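ATP phosphoribosyltransferase regulatory subunit (PDB 1USY) is probably required for the first step of histidine biosynthesis and may let histidine feedback-regulate ATP phosphoribosyltransferase activity. Local coordinates at residues Lys178-Ser183 and Asp224-Arg229. Sequence-based numbering, arbitrary orientation.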
ATOM      1  N   LYS B 178      20.596  26.597  37.978  1.00 24.07           N
ATOM      2  CA  LYS B 178      21.202  25.753  38.997  1.00 27.36           C
ATOM      3  C   LYS B 178      20.974  24.272  38.676  1.00 28.79           C
ATOM      4  O   LYS B 178      21.907  23.448  38.750  1.00 26.12           O
ATOM      5  CB  LYS B 178      20.698  26.129  40.392  1.00 32.83           C
ATOM      6  CG  LYS B 178      21.615  25.739  41.534  1.00 36.35           C
ATOM      7  CD  LYS B 178      20.836  24.952  42.599  1.00 47.29           C
ATOM      8  CE  LYS B 178      21.757  24.315  43.645  1.00 47.68           C
ATOM      9  NZ  LYS B 178      21.286  22.952  43.997  1.00 50.15           N
ATOM     10  N   ILE B 179      19.745  23.957  38.283  1.00 24.01           N
ATOM     11  CA  ILE B 179      19.391  22.627  37.792  1.00 23.89           C
ATOM     12  C   ILE B 179      20.347  22.149  36.671  1.00 19.47           C
ATOM     13  O   ILE B 179      20.929  21.065  36.752  1.00 25.63           O
ATOM     14  CB  ILE B 179      17.909  22.662  37.347  1.00 24.55           C
ATOM     15  CG1 ILE B 179      17.023  22.451  38.569  1.00 25.91           C
ATOM     16  CG2 ILE B 179      17.606  21.662  36.247  1.00 24.09           C
ATOM     17  CD1 ILE B 179      16.393  21.107  38.619  1.00 30.36           C
ATOM     18  N   ILE B 180      20.531  22.974  35.650  1.00 14.27           N
ATOM     19  CA  ILE B 180      21.458  22.652  34.570  1.00 18.80           C
ATOM     20  C   ILE B 180      22.883  22.440  35.132  1.00 20.52           C
ATOM     21  O   ILE B 180      23.423  21.344  35.053  1.00 23.82           O
ATOM     22  CB  ILE B 180      21.431  23.754  33.506  1.00  8.37           C
ATOM     23  CG1 ILE B 180      20.036  23.836  32.897  1.00 15.53           C
ATOM     24  CG2 ILE B 180      22.438  23.480  32.441  1.00 13.37           C
ATOM     25  CD1 ILE B 180      19.830  25.009  31.955  1.00 11.10           C
ATOM     26  N   GLU B 181      23.459  23.488  35.707  1.00 16.06           N
ATOM     27  CA  GLU B 181      24.790  23.424  36.318  1.00 20.59           C
ATOM     28  C   GLU B 181      24.984  22.199  37.287  1.00 18.57           C
ATOM     29  O   GLU B 181      26.045  21.590  37.337  1.00 14.04           O
ATOM     30  CB  GLU B 181      25.086  24.751  37.037  1.00 15.09           C
ATOM     31  CG  GLU B 181      25.435  25.899  36.110  1.00 25.48           C
ATOM     32  CD  GLU B 181      25.884  27.130  36.861  1.00 31.53           C
ATOM     33  OE1 GLU B 181      25.011  27.886  37.348  1.00 42.98           O
ATOM     34  OE2 GLU B 181      27.111  27.351  36.987  1.00 39.76           O
ATOM     35  N   ASP B 182      23.949  21.841  38.029  1.00 14.78           N
ATOM     36  CA  ASP B 182      24.013  20.670  38.884  1.00 17.21           C
ATOM     37  C   ASP B 182      24.213  19.432  38.071  1.00 15.78           C
ATOM     38  O   ASP B 182      25.028  18.564  38.442  1.00 18.93           O
ATOM     39  CB  ASP B 182      22.747  20.528  39.724  1.00 13.81           C
ATOM     40  CG  ASP B 182      22.790  21.391  40.966  1.00 24.45           C
ATOM     41  OD1 ASP B 182      21.743  21.487  41.661  1.00 30.49           O
ATOM     42  OD2 ASP B 182      23.840  22.025  41.305  1.00 19.06           O
ATOM     43  N   SER B 183      23.491  19.383  36.952  1.00 10.89           N
ATOM     44  CA  SER B 183      23.440  18.219  36.091  1.00  9.63           C
ATOM     45  C   SER B 183      24.809  18.041  35.413  1.00 14.68           C
ATOM     46  O   SER B 183      25.100  16.958  34.861  1.00 17.48           O
ATOM     47  CB  SER B 183      22.311  18.388  35.057  1.00  4.55           C
ATOM     48  OG  SER B 183      22.798  19.020  33.868  1.00 13.28           O
ATOM     49  N   ASP B 224      20.371  13.730  37.371  1.00 16.68           N
ATOM     50  CA  ASP B 224      20.284  14.725  36.275  1.00 18.08           C
ATOM     51  C   ASP B 224      18.826  15.048  35.968  1.00 11.84           C
ATOM     52  O   ASP B 224      18.079  14.216  35.497  1.00 15.27           O
ATOM     53  CB  ASP B 224      20.966  14.204  35.009  1.00 14.70           C
ATOM     54  CG  ASP B 224      20.946  15.222  33.862  1.00 22.06           C
ATOM     55  OD1 ASP B 224      19.944  15.997  33.709  1.00 19.55           O
ATOM     56  OD2 ASP B 224      21.912  15.299  33.064  1.00 10.87           O
ATOM     57  N   LEU B 225      18.451  16.278  36.258  1.00 17.24           N
ATOM     58  CA  LEU B 225      17.073  16.742  36.177  1.00 12.16           C
ATOM     59  C   LEU B 225      16.764  17.515  34.876  1.00 15.82           C
ATOM     60  O   LEU B 225      15.730  18.209  34.785  1.00 12.69           O
ATOM     61  CB  LEU B 225      16.800  17.628  37.371  1.00 13.83           C
ATOM     62  CG  LEU B 225      16.589  17.021  38.767  1.00 14.12           C
ATOM     63  CD1 LEU B 225      16.839  15.508  38.883  1.00 14.39           C
ATOM     64  CD2 LEU B 225      17.459  17.775  39.756  1.00 17.22           C
ATOM     65  N   THR B 226      17.730  17.463  33.943  1.00 10.95           N
ATOM     66  CA  THR B 226      17.340  18.026  32.657  1.00 17.61           C
ATOM     67  C   THR B 226      16.442  16.986  31.942  1.00 24.25           C
ATOM     68  O   THR B 226      15.789  16.172  32.579  1.00 36.71           O
ATOM     69  CB  THR B 226      18.623  18.378  31.869  1.00 17.26           C
ATOM     70  OG1 THR B 226      19.437  17.232  31.691  1.00 24.85           O
ATOM     71  CG2 THR B 226      19.487  19.426  32.589  1.00 14.58           C
ATOM     72  N   LEU B 227      16.439  17.040  30.657  1.00 29.11           N
ATOM     73  CA  LEU B 227      15.614  16.171  29.765  1.00 35.27           C
ATOM     74  C   LEU B 227      14.130  16.264  30.186  1.00 32.70           C
ATOM     75  O   LEU B 227      13.542  15.344  30.790  1.00 32.99           O
ATOM     76  CB  LEU B 227      16.167  14.676  29.650  1.00 37.56           C
ATOM     77  CG  LEU B 227      16.107  13.594  30.785  1.00 38.48           C
ATOM     78  CD1 LEU B 227      17.294  12.615  30.635  1.00 26.35           C
ATOM     79  CD2 LEU B 227      16.180  14.076  32.235  1.00 44.87           C
ATOM     80  N   ALA B 228      13.646  17.434  29.789  1.00 29.44           N
ATOM     81  CA  ALA B 228      12.291  17.901  29.967  1.00 33.35           C
ATOM     82  C   ALA B 228      11.335  17.186  28.989  1.00 34.25           C
ATOM     83  O   ALA B 228      10.128  17.104  29.221  1.00 34.49           O
ATOM     84  CB  ALA B 228      12.231  19.411  29.686  1.00 33.39           C
ATOM     85  N   ARG B 229      11.873  16.657  27.875  1.00 29.00           N
ATOM     86  CA  ARG B 229      11.004  15.962  26.870  1.00 33.36           C
ATOM     87  C   ARG B 229      10.434  14.668  27.436  1.00 35.27           C
ATOM     88  O   ARG B 229       9.450  14.130  26.905  1.00 42.59           O
ATOM     89  CB  ARG B 229      11.742  15.588  25.567  1.00 31.40           C
ATOM     90  CG  ARG B 229      13.235  15.386  25.727  1.00 24.78           C
ATOM     91  CD  ARG B 229      13.636  13.925  25.889  1.00 29.35           C
ATOM     92  NE  ARG B 229      15.053  13.795  26.202  1.00 40.31           N
ATOM     93  CZ  ARG B 229      16.022  14.339  25.458  1.00 48.49           C
ATOM     94  NH1 ARG B 229      15.729  15.040  24.347  1.00 48.30           N
ATOM     95  NH2 ARG B 229      17.322  14.247  25.751  1.00 49.57           N
TER
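D224 presses its carboxylate against CB of S183, and both of its oxygens are engaged. T226 N donates to D224 OD1 at 2.7 Å, closing an Asx turn just after strand 220-223 of the mixed sheet of the class II aminoacyl-tRNA synthetase-like fold. CG of D224 lies anti to its backbone N (chi1 -178°), which brings it to 3.6 Å from S183 CB. Its other oxygen, OD2, forms salt bridges with K157 and R187, so an acid suits this buried place; the two bases probably also offset E128 close by. An alanine at D224 would probably leave T226 N without its side-chain acceptor, free the turn to shift, and strip K157 and R187 of a shared counter-charge.

S183, small enough to sit against the loop, has CB 3.6 Å from D224 OD1. A helical serine can return its hydroxyl to the carbonyl three residues back, and here S183 OG bonds I180 O at 2.7 Å, approaching a lone pair at a C=O...O angle of 135°, which satisfies a buried hydroxyl. T226 adds its methyl: CG2 lies 3.6 Å from S183 OG and looser against I180, which lines the histidine pocket. One turn back along the helix, branched I179 and L225 cross at about a right angle, with I179 CD1 3.7 Å from L225 CD2.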